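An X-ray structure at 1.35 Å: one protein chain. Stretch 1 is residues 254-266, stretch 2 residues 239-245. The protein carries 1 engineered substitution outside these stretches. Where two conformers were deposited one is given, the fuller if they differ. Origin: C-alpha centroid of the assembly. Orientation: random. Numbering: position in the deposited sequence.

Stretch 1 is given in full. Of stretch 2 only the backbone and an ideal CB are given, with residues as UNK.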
ATOM      1  N   PHE A 254       4.188  -1.590 -12.664  1.00  6.17           N
ATOM      2  CA  PHE A 254       4.458  -2.755 -11.823  1.00  6.17           C
ATOM      3  C   PHE A 254       3.703  -3.938 -12.485  1.00  6.09           C
ATOM      4  O   PHE A 254       2.600  -3.743 -12.993  1.00  7.53           O
ATOM      5  CB  PHE A 254       3.973  -2.468 -10.400  1.00  7.09           C
ATOM      6  CG  PHE A 254       4.491  -3.409  -9.352  1.00  7.03           C
ATOM      7  CD1 PHE A 254       5.700  -3.187  -8.759  1.00  8.88           C
ATOM      8  CD2 PHE A 254       3.748  -4.495  -8.938  1.00  8.13           C
ATOM      9  CE1 PHE A 254       6.170  -4.045  -7.788  1.00 10.36           C
ATOM     10  CE2 PHE A 254       4.225  -5.362  -7.988  1.00  9.24           C
ATOM     11  CZ  PHE A 254       5.440  -5.126  -7.411  1.00  9.60           C
ATOM     12  N   TYR A 255       4.296  -5.129 -12.501  1.00  5.98           N
ATOM     13  CA  TYR A 255       3.789  -6.205 -13.346  1.00  6.07           C
ATOM     14  C   TYR A 255       3.989  -7.588 -12.760  1.00  6.02           C
ATOM     15  O   TYR A 255       4.819  -7.808 -11.857  1.00  6.02           O
ATOM     16  CB  TYR A 255       4.478  -6.149 -14.719  1.00  6.02           C
ATOM     17  CG  TYR A 255       5.908  -6.647 -14.720  1.00  6.49           C
ATOM     18  CD1 TYR A 255       6.194  -7.982 -14.861  1.00  7.41           C
ATOM     19  CD2 TYR A 255       6.991  -5.774 -14.568  1.00  6.16           C
ATOM     20  CE1 TYR A 255       7.491  -8.463 -14.851  1.00  7.07           C
ATOM     21  CE2 TYR A 255       8.294  -6.242 -14.562  1.00  6.32           C
ATOM     22  CZ  TYR A 255       8.548  -7.590 -14.690  1.00  7.02           C
ATOM     23  OH  TYR A 255       9.845  -8.061 -14.723  1.00  7.89           O
ATOM     24  N   LEU A 256       3.261  -8.529 -13.370  1.00  6.09           N
ATOM     25  CA  LEU A 256       3.354  -9.947 -13.071  1.00  6.43           C
ATOM     26  C   LEU A 256       2.864 -10.706 -14.293  1.00  6.26           C
ATOM     27  O   LEU A 256       1.891 -10.273 -14.901  1.00  7.28           O
ATOM     28  CB  LEU A 256       2.459 -10.306 -11.879  1.00  7.07           C
ATOM     29  CG  LEU A 256       2.414 -11.783 -11.460  1.00  7.82           C
ATOM     30  CD1 LEU A 256       3.762 -12.263 -10.955  1.00  8.82           C
ATOM     31  CD2 LEU A 256       1.301 -12.002 -10.468  1.00  8.09           C
ATOM     32  N   TYR A 257       3.510 -11.817 -14.660  1.00  7.02           N
ATOM     33  CA  TYR A 257       2.970 -12.697 -15.700  1.00  6.52           C
ATOM     34  C   TYR A 257       2.664 -14.081 -15.130  1.00  7.18           C
ATOM     35  O   TYR A 257       3.516 -14.694 -14.489  1.00  7.31           O
ATOM     36  CB  TYR A 257       3.944 -12.853 -16.876  1.00  7.23           C
ATOM     37  CG  TYR A 257       4.277 -11.545 -17.553  1.00  6.65           C
ATOM     38  CD1 TYR A 257       3.483 -11.004 -18.564  1.00  6.81           C
ATOM     39  CD2 TYR A 257       5.398 -10.814 -17.143  1.00  7.58           C
ATOM     40  CE1 TYR A 257       3.812  -9.808 -19.173  1.00  7.25           C
ATOM     41  CE2 TYR A 257       5.713  -9.629 -17.733  1.00  7.09           C
ATOM     42  CZ  TYR A 257       4.925  -9.127 -18.744  1.00  7.33           C
ATOM     43  OH  TYR A 257       5.284  -7.943 -19.295  1.00  9.00           O
ATOM     44  N   ILE A 258       1.447 -14.556 -15.387  1.00  6.72           N
ATOM     45  CA  ILE A 258       0.999 -15.849 -14.946  1.00  7.37           C
ATOM     46  C   ILE A 258       0.434 -16.613 -16.145  1.00  7.47           C
ATOM     47  O   ILE A 258       0.144 -16.028 -17.202  1.00  8.03           O
ATOM     48  CB  ILE A 258      -0.024 -15.738 -13.785  1.00  7.83           C
ATOM     49  CG1 ILE A 258      -1.276 -15.006 -14.237  1.00  8.39           C
ATOM     50  CG2 ILE A 258       0.629 -15.047 -12.583  1.00  8.30           C
ATOM     51  CD1 ILE A 258      -2.315 -14.805 -13.162  1.00  8.98           C
ATOM     52  N   LEU A 259       0.255 -17.911 -15.953  1.00  7.83           N
ATOM     53  CA  LEU A 259      -0.185 -18.805 -17.036  1.00  8.26           C
ATOM     54  C   LEU A 259      -1.503 -19.486 -16.680  1.00  8.31           C
ATOM     55  O   LEU A 259      -1.589 -20.127 -15.656  1.00  9.66           O
ATOM     56  CB  LEU A 259       0.876 -19.867 -17.341  1.00  9.15           C
ATOM     57  CG  LEU A 259       2.242 -19.314 -17.730  1.00 10.86           C
ATOM     58  CD1 LEU A 259       3.231 -20.442 -17.782  1.00 14.07           C
ATOM     59  CD2 LEU A 259       2.206 -18.544 -19.036  1.00 11.72           C
ATOM     60  N   ASP A 260      -2.486 -19.390 -17.566  1.00  8.58           N
ATOM     61  CA  ASP A 260      -3.782 -20.067 -17.366  1.00  8.24           C
ATOM     62  C   ASP A 260      -3.652 -21.568 -17.687  1.00  8.78           C
ATOM     63  O   ASP A 260      -2.571 -22.023 -18.080  1.00  9.03           O
ATOM     64  CB  ASP A 260      -4.910 -19.323 -18.106  1.00  8.64           C
ATOM     65  CG  ASP A 260      -5.187 -19.831 -19.524  1.00  8.09           C
ATOM     66  OD1 ASP A 260      -4.390 -20.624 -20.073  1.00  9.57           O
ATOM     67  OD2 ASP A 260      -6.240 -19.412 -20.085  1.00  9.93           O
ATOM     68  N   PRO A 261      -4.742 -22.335 -17.531  1.00  9.39           N
ATOM     69  CA  PRO A 261      -4.621 -23.780 -17.700  1.00  9.50           C
ATOM     70  C   PRO A 261      -4.224 -24.252 -19.102  1.00 10.06           C
ATOM     71  O   PRO A 261      -3.687 -25.348 -19.226  1.00 14.93           O
ATOM     72  CB  PRO A 261      -5.993 -24.293 -17.252  1.00  9.74           C
ATOM     73  CG  PRO A 261      -6.408 -23.283 -16.217  1.00  9.76           C
ATOM     74  CD  PRO A 261      -5.981 -21.977 -16.822  1.00  9.19           C
ATOM     75  N   ASP A 262      -4.506 -23.435 -20.125  1.00  9.69           N
ATOM     76  CA  ASP A 262      -4.099 -23.705 -21.503  1.00 10.20           C
ATOM     77  C   ASP A 262      -2.798 -22.999 -21.887  1.00 11.00           C
ATOM     78  O   ASP A 262      -2.458 -22.920 -23.071  1.00 11.91           O
ATOM     79  CB  ASP A 262      -5.208 -23.295 -22.456  1.00 10.67           C
ATOM     80  CG  ASP A 262      -6.375 -24.249 -22.407  1.00 11.62           C
ATOM     81  OD1 ASP A 262      -6.200 -25.419 -22.758  1.00 15.18           O
ATOM     82  OD2 ASP A 262      -7.444 -23.836 -21.949  1.00 12.76           O
ATOM     83  N   ASN A 263      -2.095 -22.494 -20.872  0.50 10.50           N
ATOM     84  CA  ASN A 263      -0.848 -21.736 -21.041  0.50 10.21           C
ATOM     85  C   ASN A 263      -1.036 -20.339 -21.639  0.50  9.16           C
ATOM     86  O   ASN A 263      -0.032 -19.670 -21.903  0.50 10.96           O
ATOM     87  CB  ASN A 263       0.217 -22.549 -21.817  0.50 11.12           C
ATOM     88  CG  ASN A 263       0.474 -23.914 -21.188  0.50 12.15           C
ATOM     89  OD1 ASN A 263       0.458 -24.050 -19.966  0.50 14.54           O
ATOM     90  ND2 ASN A 263       0.728 -24.927 -22.023  0.50 14.10           N
ATOM     91  N   HIS A 264      -2.274 -19.865 -21.823  1.00  9.27           N
ATOM     92  CA  HIS A 264      -2.475 -18.457 -22.184  1.00  9.02           C
ATOM     93  C   HIS A 264      -1.851 -17.598 -21.076  1.00  8.44           C
ATOM     94  O   HIS A 264      -2.107 -17.813 -19.896  1.00 10.07           O
ATOM     95  CB  HIS A 264      -3.923 -18.061 -22.354  1.00  8.91           C
ATOM     96  CG  HIS A 264      -4.656 -18.814 -23.410  1.00  9.54           C
ATOM     97  ND1 HIS A 264      -4.216 -18.923 -24.716  1.00 10.92           N
ATOM     98  CD2 HIS A 264      -5.833 -19.467 -23.351  1.00  9.19           C
ATOM     99  CE1 HIS A 264      -5.109 -19.615 -25.411  1.00 11.03           C
ATOM    100  NE2 HIS A 264      -6.108 -19.937 -24.603  1.00  9.83           N
ATOM    101  N   ARG A 265      -1.040 -16.621 -21.474  1.00  8.29           N
ATOM    102  CA  ARG A 265      -0.359 -15.734 -20.532  1.00  7.68           C
ATOM    103  C   ARG A 265      -1.200 -14.521 -20.216  1.00  7.63           C
ATOM    104  O   ARG A 265      -1.717 -13.842 -21.109  1.00  7.54           O
ATOM    105  CB  ARG A 265       0.970 -15.327 -21.152  1.00  7.61           C
ATOM    106  CG  ARG A 265       1.823 -14.399 -20.309  1.00  7.73           C
ATOM    107  CD  ARG A 265       3.075 -13.950 -21.040  1.00  7.80           C
ATOM    108  NE  ARG A 265       4.047 -15.017 -21.263  1.00  7.96           N
ATOM    109  CZ  ARG A 265       4.302 -15.623 -22.426  1.00  8.30           C
ATOM    110  NH1 ARG A 265       3.618 -15.336 -23.526  1.00  8.26           N
ATOM    111  NH2 ARG A 265       5.274 -16.533 -22.476  1.00  9.35           N
ATOM    112  N   ILE A 266      -1.319 -14.255 -18.915  1.00  8.61           N
ATOM    113  CA  ILE A 266      -2.029 -13.082 -18.420  1.00  7.45           C
ATOM    114  C   ILE A 266      -1.009 -12.214 -17.681  1.00  6.99           C
ATOM    115  O   ILE A 266      -0.260 -12.719 -16.831  1.00  7.63           O
ATOM    116  CB  ILE A 266      -3.165 -13.476 -17.458  1.00  8.49           C
ATOM    117  CG1 ILE A 266      -4.122 -14.457 -18.169  1.00  8.93           C
ATOM    118  CG2 ILE A 266      -3.899 -12.247 -16.959  1.00  9.32           C
ATOM    119  CD1 ILE A 266      -4.850 -13.902 -19.364  1.00  9.99           C
ATOM    120  N   UNK A 239       4.207 -22.634  -9.745  1.00  9.45           N
ATOM    121  CA  UNK A 239       4.729 -22.969 -11.055  1.00  9.88           C
ATOM    122  C   UNK A 239       4.015 -22.294 -12.210  1.00 10.33           C
ATOM    123  O   UNK A 239       4.532 -22.292 -13.328  1.00 11.93           O
ATOM    124  CB  UNK A 239       4.668 -24.485 -11.249  1.00  9.88           C
ATOM    125  N   UNK A 240       2.837 -21.734 -11.951  1.00  8.69           N
ATOM    126  CA  UNK A 240       2.096 -20.995 -12.962  1.00  9.40           C
ATOM    127  C   UNK A 240       2.354 -19.488 -12.876  1.00  8.09           C
ATOM    128  O   UNK A 240       1.809 -18.730 -13.643  1.00  8.68           O
ATOM    129  CB  UNK A 240       0.599 -21.277 -12.820  1.00  9.40           C
ATOM    130  N   UNK A 241       3.230 -19.079 -11.971  1.00  8.59           N
ATOM    131  CA  UNK A 241       3.812 -17.732 -12.012  1.00  8.27           C
ATOM    132  C   UNK A 241       5.011 -17.805 -12.941  1.00  8.43           C
ATOM    133  O   UNK A 241       5.996 -18.474 -12.639  1.00  8.81           O
ATOM    134  CB  UNK A 241       4.210 -17.233 -10.621  1.00  8.27           C
ATOM    135  N   UNK A 242       4.901 -17.165 -14.098  1.00  7.76           N
ATOM    136  CA  UNK A 242       5.945 -17.309 -15.114  1.00  7.87           C
ATOM    137  C   UNK A 242       7.114 -16.369 -14.830  1.00  7.84           C
ATOM    138  O   UNK A 242       8.269 -16.766 -14.964  1.00  9.22           O
ATOM    139  CB  UNK A 242       5.376 -17.035 -16.508  1.00  7.87           C
ATOM    140  N   UNK A 243       6.810 -15.114 -14.502  1.00  7.85           N
ATOM    141  CA  UNK A 243       7.832 -14.070 -14.454  1.00  8.12           C
ATOM    142  C   UNK A 243       7.308 -12.932 -13.609  1.00  7.55           C
ATOM    143  O   UNK A 243       6.188 -12.458 -13.820  1.00  8.03           O
ATOM    144  CB  UNK A 243       8.207 -13.583 -15.855  1.00  8.12           C
ATOM    145  N   UNK A 244       8.142 -12.461 -12.698  1.00  8.49           N
ATOM    146  CA  UNK A 244       7.802 -11.316 -11.862  1.00  7.42           C
ATOM    147  C   UNK A 244       7.597 -11.739 -10.414  1.00  6.94           C
ATOM    148  O   UNK A 244       7.979 -12.845 -10.006  1.00  8.56           O
ATOM    149  CB  UNK A 244       6.545 -10.623 -12.392  1.00  7.42           C
ATOM    150  N   UNK A 245       7.021 -10.850  -9.609  1.00  6.95           N
ATOM    151  CA  UNK A 245       6.601  -9.506  -9.970  1.00  6.75           C
ATOM    152  C   UNK A 245       7.802  -8.571 -10.184  1.00  6.70           C
ATOM    153  O   UNK A 245       8.900  -8.855  -9.728  1.00  7.15           O
ATOM    154  CB  UNK A 245       5.681  -8.941  -8.886  1.00  6.75           C
TER

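Position 239 has phi/psi of -64/-15, its CA-to-CB bond points away, and nothing of stretch 1 lies within 5.5 Å of the ideal CB. Stretch 1 sets no preference here; the residue is Asp 239, whose carboxylate is hydrogen-bonded elsewhere in the structure.

At 240 the backbone O accepts from Leu 259 N at 2.9 Å. CA-to-CB points sideways, the ideal CB 3.8 Å from Leu 259 O. Beyond lie acceptors at the turn, Asp 260 O and Asn 263 OD1, so a long donor, lysine or arginine, or perhaps glutamine, would suit. The residue is Arg 240. With chi1 to chi3 all m, its NH2 donates to Asn 263 OD1 at 2.7 Å and to Asp 260 O at 2.8 Å, both near the guanidinium plane, while Leu 259 CB covers one face. Waters link its NE to Leu 259 O and its NH1 to Asn 263 OD1.

Position 241, at -86/111, pairs with Ile 258, CA to CA 4.5 Å. Its ideal CB is 4.6 Å from Ile 258 CG2 and 5.0 Å from Leu 256 CD1, an apolar setting for valine, isoleucine or leucine. Ile 241 occupies it, its CG2 3.9 Å from Leu 256 CD1.

At 242 CA-to-CB points toward stretch 1, and the backbone N donates to Tyr 257 O at 2.9 Å. The ideal CB is 4.1 Å from Leu 259 CG, which tolerates aliphatic carbon, but the guanidinium of Arg 265 farther on favours an acid long enough to reach it, glutamate above aspartate. Glu 242 forms the salt bridge: Arg 265 NE donates to its OE1 at 2.7 Å and Arg 265 NH2 to its OE2 at 2.9 Å, a two-point match.

Position 243 pairs with Tyr 257, whose N donates to the backbone O of 243 at 2.9 Å; a bulge shifts the register by one between this pair and Ile 258. The ideal CB lies 4.1 Å from Tyr 257 CD2 and 5.3 Å from Tyr 255 CE1, so an aromatic or a long cation could lie along the rings. Arg 243 extends with chi1 to chi3 t, one guanidinium face covered by Tyr 255 CE1 and Tyr 257 CE2; its NH2 makes a weak hydrogen bond to Tyr 255 OH at 3.0 Å.

At 244, phi/psi of 111/-167 would jam a CB against the preceding carbonyl, and the ideal CB is 3.3 Å from Leu 256 CA. Both favour glycine: Gly 244.

Position 245 follows a cis peptide, strongly suggesting proline, and its phi of -72 fits. Pro 245 sets its CB 4.1 Å from Phe 254 CE2 and its CD 4.3 Å from Leu 256 CD1.

Stretch 2, residues 239-245: DRIERGP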
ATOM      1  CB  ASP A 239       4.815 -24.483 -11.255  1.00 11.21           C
ATOM      2  CG  ASP A 239       3.495 -25.212 -11.080  1.00 11.99           C
ATOM      3  OD1 ASP A 239       2.642 -24.812 -10.269  1.00 12.27           O
ATOM      4  OD2 ASP A 239       3.373 -26.286 -11.723  1.00 16.51           O
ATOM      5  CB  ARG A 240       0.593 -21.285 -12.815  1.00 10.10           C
ATOM      6  CG  ARG A 240       0.214 -22.765 -12.749  1.00 11.01           C
ATOM      7  CD  ARG A 240       0.784 -23.563 -13.912  1.00 11.70           C
ATOM      8  NE  ARG A 240       0.129 -23.221 -15.156  1.00 12.32           N
ATOM      9  CZ  ARG A 240       0.528 -23.640 -16.352  1.00 12.49           C
ATOM     10  NH1 ARG A 240       1.671 -24.303 -16.478  1.00 15.64           N
ATOM     11  NH2 ARG A 240      -0.167 -23.328 -17.431  1.00 12.22           N
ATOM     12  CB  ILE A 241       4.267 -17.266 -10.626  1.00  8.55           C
ATOM     13  CG1 ILE A 241       3.101 -17.214  -9.638  1.00  8.79           C
ATOM     14  CG2 ILE A 241       4.977 -15.918 -10.714  1.00 10.14           C
ATOM     15  CD1 ILE A 241       3.510 -16.969  -8.213  1.00  9.56           C
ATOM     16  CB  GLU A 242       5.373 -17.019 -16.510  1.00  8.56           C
ATOM     17  CG  GLU A 242       6.358 -17.343 -17.623  1.00  9.06           C
ATOM     18  CD  GLU A 242       6.027 -16.720 -18.957  1.00  9.32           C
ATOM     19  OE1 GLU A 242       5.380 -15.676 -18.987  1.00 10.24           O
ATOM     20  OE2 GLU A 242       6.433 -17.317 -19.986  1.00 11.21           O
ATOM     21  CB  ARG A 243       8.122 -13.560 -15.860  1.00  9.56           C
ATOM     22  CG  ARG A 243       9.057 -12.367 -15.932  1.00  9.48           C
ATOM     23  CD  ARG A 243       9.297 -11.866 -17.345  1.00  9.17           C
ATOM     24  NE  ARG A 243       9.870 -10.536 -17.223  1.00  8.27           N
ATOM     25  CZ  ARG A 243       9.638  -9.507 -18.031  1.00  8.15           C
ATOM     26  NH1 ARG A 243       9.013  -9.677 -19.184  1.00  8.72           N
ATOM     27  NH2 ARG A 243      10.098  -8.321 -17.693  1.00  8.33           N
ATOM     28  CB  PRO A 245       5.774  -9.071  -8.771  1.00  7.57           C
ATOM     29  CG  PRO A 245       6.406  -9.779  -7.633  1.00  7.90           C
ATOM     30  CD  PRO A 245       6.868 -11.101  -8.181  1.00  7.50           C
TER
HETATM   31  O   HOH W   1      -2.830 -22.386 -14.769  1.00 13.03           O
HETATM   32  O   HOH W   2       3.309 -24.695 -18.886  1.00 34.57           O
HETATM   33  O   HOH W   3      11.880 -10.400 -15.210  1.00 10.34           O
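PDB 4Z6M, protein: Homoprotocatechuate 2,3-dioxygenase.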